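Local structure of PpBBE-like 1 D396N (Physcomitrella patens subsp. patens, 6EO5) at residues V135-G140 against G164-N169. The protein is a variant of a cellobiose oxidase, a berberine bridge enzyme-like flavoprotein with bicovalently attached FAD. Residues are numbered along the deposited sequence; the frame is centred on the assembly and turned at random.
Sequences VTIPAG and GLVTDN. With FAD (flavin-adenine dinucleotide), chain C.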
ATOM      1  N   VAL A 135      13.768 -15.554   4.577  1.00 63.82           N
ATOM      2  CA  VAL A 135      12.830 -15.359   3.483  1.00 64.39           C
ATOM      3  C   VAL A 135      12.121 -14.013   3.666  1.00 64.42           C
ATOM      4  O   VAL A 135      12.314 -13.301   4.655  1.00 60.77           O
ATOM      5  CB  VAL A 135      11.806 -16.509   3.379  1.00 64.64           C
ATOM      6  CG1 VAL A 135      12.522 -17.807   3.096  1.00 61.69           C
ATOM      7  CG2 VAL A 135      11.001 -16.620   4.661  1.00 62.98           C
ATOM      8  N   THR A 136      11.284 -13.675   2.692  1.00 65.22           N
ATOM      9  CA  THR A 136      10.553 -12.415   2.741  1.00 60.17           C
ATOM     10  C   THR A 136       9.361 -12.509   1.806  1.00 62.59           C
ATOM     11  O   THR A 136       9.262 -13.417   0.977  1.00 63.47           O
ATOM     12  CB  THR A 136      11.454 -11.229   2.354  1.00 59.57           C
ATOM     13  OG1 THR A 136      10.910 -10.014   2.876  1.00 58.72           O
ATOM     14  CG2 THR A 136      11.601 -11.119   0.843  1.00 52.38           C
ATOM     15  N   ILE A 137       8.438 -11.571   1.974  1.00 62.59           N
ATOM     16  CA  ILE A 137       7.485 -11.256   0.916  1.00 60.86           C
ATOM     17  C   ILE A 137       7.906  -9.906   0.344  1.00 62.29           C
ATOM     18  O   ILE A 137       8.555  -9.112   1.044  1.00 58.06           O
ATOM     19  CB  ILE A 137       6.041 -11.231   1.436  1.00 59.68           C
ATOM     20  CG1 ILE A 137       5.870 -10.150   2.495  1.00 54.19           C
ATOM     21  CG2 ILE A 137       5.654 -12.584   1.965  1.00 58.70           C
ATOM     22  CD1 ILE A 137       4.452 -10.019   2.964  1.00 56.80           C
ATOM     23  N   PRO A 138       7.566  -9.591  -0.934  1.00 57.62           N
ATOM     24  CA  PRO A 138       7.986  -8.312  -1.531  1.00 53.78           C
ATOM     25  C   PRO A 138       7.085  -7.141  -1.128  1.00 57.37           C
ATOM     26  O   PRO A 138       6.450  -6.485  -1.963  1.00 57.65           O
ATOM     27  CB  PRO A 138       7.930  -8.626  -3.033  1.00 53.06           C
ATOM     28  CG  PRO A 138       6.832  -9.624  -3.159  1.00 53.55           C
ATOM     29  CD  PRO A 138       6.849 -10.450  -1.895  1.00 55.64           C
ATOM     30  N   ALA A 139       7.047  -6.840   0.173  1.00 55.63           N
ATOM     31  CA  ALA A 139       6.197  -5.769   0.681  1.00 59.95           C
ATOM     32  C   ALA A 139       6.874  -4.408   0.538  1.00 56.99           C
ATOM     33  O   ALA A 139       8.017  -4.296   0.088  1.00 55.29           O
ATOM     34  CB  ALA A 139       5.810  -6.026   2.137  1.00 56.30           C
ATOM     35  N   GLY A 140       6.146  -3.357   0.928  1.00 54.97           N
ATOM     36  CA  GLY A 140       6.637  -1.994   0.858  1.00 55.48           C
ATOM     37  C   GLY A 140       7.630  -1.688   1.962  1.00 55.27           C
ATOM     38  O   GLY A 140       8.043  -2.559   2.724  1.00 56.79           O
ATOM     39  N   GLY A 164       7.160 -10.000  -7.478  1.00 55.91           N
ATOM     40  CA  GLY A 164       5.772  -9.611  -7.666  1.00 51.48           C
ATOM     41  C   GLY A 164       5.302  -8.635  -6.603  1.00 56.15           C
ATOM     42  O   GLY A 164       6.063  -8.170  -5.749  1.00 59.55           O
ATOM     43  N   LEU A 165       4.012  -8.304  -6.675  1.00 55.54           N
ATOM     44  CA  LEU A 165       3.373  -7.515  -5.630  1.00 55.47           C
ATOM     45  C   LEU A 165       2.994  -8.417  -4.462  1.00 54.60           C
ATOM     46  O   LEU A 165       2.878  -9.634  -4.604  1.00 54.95           O
ATOM     47  CB  LEU A 165       2.116  -6.810  -6.160  1.00 53.51           C
ATOM     48  CG  LEU A 165       2.232  -5.953  -7.424  1.00 52.66           C
ATOM     49  CD1 LEU A 165       0.853  -5.655  -7.986  1.00 51.92           C
ATOM     50  CD2 LEU A 165       3.005  -4.659  -7.172  1.00 47.08           C
ATOM     51  N   VAL A 166       2.788  -7.803  -3.292  1.00 55.42           N
ATOM     52  CA  VAL A 166       2.279  -8.559  -2.148  1.00 53.51           C
ATOM     53  C   VAL A 166       1.018  -9.309  -2.542  1.00 58.14           C
ATOM     54  O   VAL A 166       0.872 -10.507  -2.264  1.00 59.58           O
ATOM     55  CB  VAL A 166       2.019  -7.628  -0.954  1.00 55.45           C
ATOM     56  CG1 VAL A 166       1.560  -8.423   0.237  1.00 52.63           C
ATOM     57  CG2 VAL A 166       3.263  -6.863  -0.624  1.00 58.40           C
ATOM     58  N   THR A 167       0.097  -8.617  -3.221  1.00 56.86           N
ATOM     59  CA  THR A 167      -1.165  -9.242  -3.595  1.00 59.07           C
ATOM     60  C   THR A 167      -0.924 -10.438  -4.509  1.00 57.34           C
ATOM     61  O   THR A 167      -1.642 -11.436  -4.423  1.00 61.23           O
ATOM     62  CB  THR A 167      -2.111  -8.192  -4.228  1.00 59.69           C
ATOM     63  OG1 THR A 167      -3.471  -8.481  -3.874  1.00 52.64           O
ATOM     64  CG2 THR A 167      -1.990  -8.123  -5.757  1.00 53.61           C
ATOM     65  N   ASP A 168       0.124 -10.390  -5.332  1.00 56.90           N
ATOM     66  CA  ASP A 168       0.460 -11.504  -6.207  1.00 53.61           C
ATOM     67  C   ASP A 168       0.921 -12.737  -5.444  1.00 59.29           C
ATOM     68  O   ASP A 168       1.048 -13.812  -6.047  1.00 60.94           O
ATOM     69  CB  ASP A 168       1.568 -11.093  -7.179  1.00 59.44           C
ATOM     70  CG  ASP A 168       1.079 -10.196  -8.300  1.00 59.15           C
ATOM     71  OD1 ASP A 168      -0.078 -10.373  -8.738  1.00 62.04           O
ATOM     72  OD2 ASP A 168       1.869  -9.331  -8.751  1.00 57.18           O
ATOM     73  N   ASN A 169       1.221 -12.605  -4.154  1.00 57.47           N
ATOM     74  CA  ASN A 169       1.752 -13.701  -3.359  1.00 58.80           C
ATOM     75  C   ASN A 169       0.758 -14.186  -2.315  1.00 62.07           C
ATOM     76  O   ASN A 169       1.099 -15.041  -1.489  1.00 60.74           O
ATOM     77  CB  ASN A 169       3.065 -13.284  -2.695  1.00 57.47           C
ATOM     78  CG  ASN A 169       4.208 -13.206  -3.677  1.00 58.34           C
ATOM     79  OD1 ASN A 169       4.818 -14.217  -3.998  1.00 61.72           O
ATOM     80  ND2 ASN A 169       4.503 -12.001  -4.170  1.00 58.08           N
TER
HETATM   81  PA  FAD C 601      -5.702   0.525   6.947  1.00 59.67           P
HETATM   82  O1A FAD C 601      -6.081   1.996   7.004  1.00 53.70           O
HETATM   83  O2A FAD C 601      -5.847  -0.146   8.289  1.00 58.80           O
HETATM   84  O5B FAD C 601      -6.487  -0.304   5.807  1.00 57.32           O
HETATM   85  C5B FAD C 601      -6.743   0.248   4.533  1.00 58.34           C
HETATM   86  C4B FAD C 601      -8.026  -0.325   3.941  1.00 56.92           C
HETATM   87  O4B FAD C 601      -8.007  -1.739   4.009  1.00 59.84           O
HETATM   88  C3B FAD C 601      -9.259   0.127   4.704  1.00 58.39           C
HETATM   89  O3B FAD C 601     -10.339   0.206   3.799  1.00 60.19           O
HETATM   90  C2B FAD C 601      -9.500  -1.015   5.655  1.00 58.68           C
HETATM   91  O2B FAD C 601     -10.844  -1.082   6.063  1.00 61.00           O
HETATM   92  C1B FAD C 601      -9.066  -2.215   4.823  1.00 62.56           C
HETATM   93  N9A FAD C 601      -8.657  -3.316   5.725  1.00 62.86           N
HETATM   94  C8A FAD C 601      -7.734  -3.246   6.742  1.00 62.51           C
HETATM   95  N7A FAD C 601      -7.658  -4.452   7.344  1.00 61.95           N
HETATM   96  C5A FAD C 601      -8.520  -5.292   6.733  1.00 59.10           C
HETATM   97  C6A FAD C 601      -8.841  -6.617   6.958  1.00 61.67           C
HETATM   98  N6A FAD C 601      -8.238  -7.284   7.937  1.00 63.21           N
HETATM   99  N1A FAD C 601      -9.780  -7.238   6.163  1.00 62.62           N
HETATM  100  C2A FAD C 601     -10.402  -6.528   5.161  1.00 59.17           C
HETATM  101  N3A FAD C 601     -10.086  -5.205   4.941  1.00 61.34           N
HETATM  102  C4A FAD C 601      -9.160  -4.594   5.719  1.00 61.90           C
HETATM  103  N1  FAD C 601       2.012   1.389  -0.448  1.00 57.61           N
HETATM  104  C2  FAD C 601       2.834   0.562  -1.221  1.00 62.28           C
HETATM  105  O2  FAD C 601       2.383  -0.208  -2.095  1.00 55.17           O
HETATM  106  N3  FAD C 601       4.201   0.584  -1.000  1.00 63.86           N
HETATM  107  C4  FAD C 601       4.745   1.413  -0.042  1.00 61.41           C
HETATM  108  O4  FAD C 601       5.959   1.403   0.142  1.00 65.96           O
HETATM  109  C4X FAD C 601       3.931   2.236   0.722  1.00 62.15           C
HETATM  110  N5  FAD C 601       4.478   3.026   1.710  1.00 61.75           N
HETATM  111  C5X FAD C 601       3.662   3.590   2.671  1.00 60.76           C
HETATM  112  C6  FAD C 601       4.236   4.268   3.741  1.00 59.00           C
HETATM  113  C7  FAD C 601       3.471   4.758   4.812  1.00 60.59           C
HETATM  114  C7M FAD C 601       4.136   5.474   5.966  1.00 55.46           C
HETATM  115  C8  FAD C 601       2.067   4.648   4.728  1.00 55.80           C
HETATM  116  C8M FAD C 601       1.167   5.256   5.787  1.00 54.87           C
HETATM  117  C9  FAD C 601       1.499   4.040   3.592  1.00 58.48           C
HETATM  118  C9A FAD C 601       2.278   3.486   2.561  1.00 60.98           C
HETATM  119  N10 FAD C 601       1.739   2.912   1.401  1.00 59.23           N
HETATM  120  C10 FAD C 601       2.551   2.192   0.546  1.00 58.15           C
HETATM  121  C1' FAD C 601       0.265   2.801   1.194  1.00 56.75           C
HETATM  122  C2' FAD C 601      -0.229   1.502   1.825  1.00 58.43           C
HETATM  123  O2' FAD C 601       0.035   0.370   1.028  1.00 56.72           O
HETATM  124  C3' FAD C 601      -1.721   1.610   2.041  1.00 54.81           C
HETATM  125  O3' FAD C 601      -1.913   2.722   2.882  1.00 55.42           O
HETATM  126  C4' FAD C 601      -2.257   0.323   2.660  1.00 56.12           C
HETATM  127  O4' FAD C 601      -3.587   0.129   2.218  1.00 52.97           O
HETATM  128  C5' FAD C 601      -2.168   0.376   4.184  1.00 53.17           C
HETATM  129  O5' FAD C 601      -2.766  -0.735   4.818  1.00 53.90           O
HETATM  130  P   FAD C 601      -3.102  -0.629   6.396  1.00 57.10           P
HETATM  131  O1P FAD C 601      -3.595  -1.966   6.895  1.00 60.40           O
HETATM  132  O2P FAD C 601      -1.962  -0.092   7.221  1.00 59.87           O
HETATM  133  O3P FAD C 601      -4.177   0.567   6.438  1.00 62.08           O
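P138 and V166 carry most of this contact. The pyrrolidine ring of P138 rests its CB and CG edge against the carbonyl O of G164 and meets N169 tip to tip, CG 3.5 Å from ND2. A compact, rigid ring suits the inverse gamma turn that P138 centres. At the backbone angles of G164 a CB would be jammed against the preceding carbonyl O, so glycine suits. V166 sets CG1 anti to its backbone N (chi1 -177°), leaving CG2 to reach A139, 3.4 Å from A139 CA, and P138 O; the small A139 lets this apolar branch approach the backbone. I137 CD1 adds a looser touch on V166 CG1.

Polar bonds shape residues 164-169. N169 ND2 donates to L165 O over 2.9 Å, from above the carbonyl plane, and also to F163 O, while OD1 accepts from H216. An alanine at N169 would probably leave L165 O and F163 O without this donor and H216 without its acceptor, and open a gap beside P138. D168 OD2 accepts from L165 N.

This buried contact joins the turn after strand 135-136 to the loop between helix 160-163 and strand 170-176, with helix 147-153 and strand 207-217 packing on V166 and I137; G140 reaches the flavin.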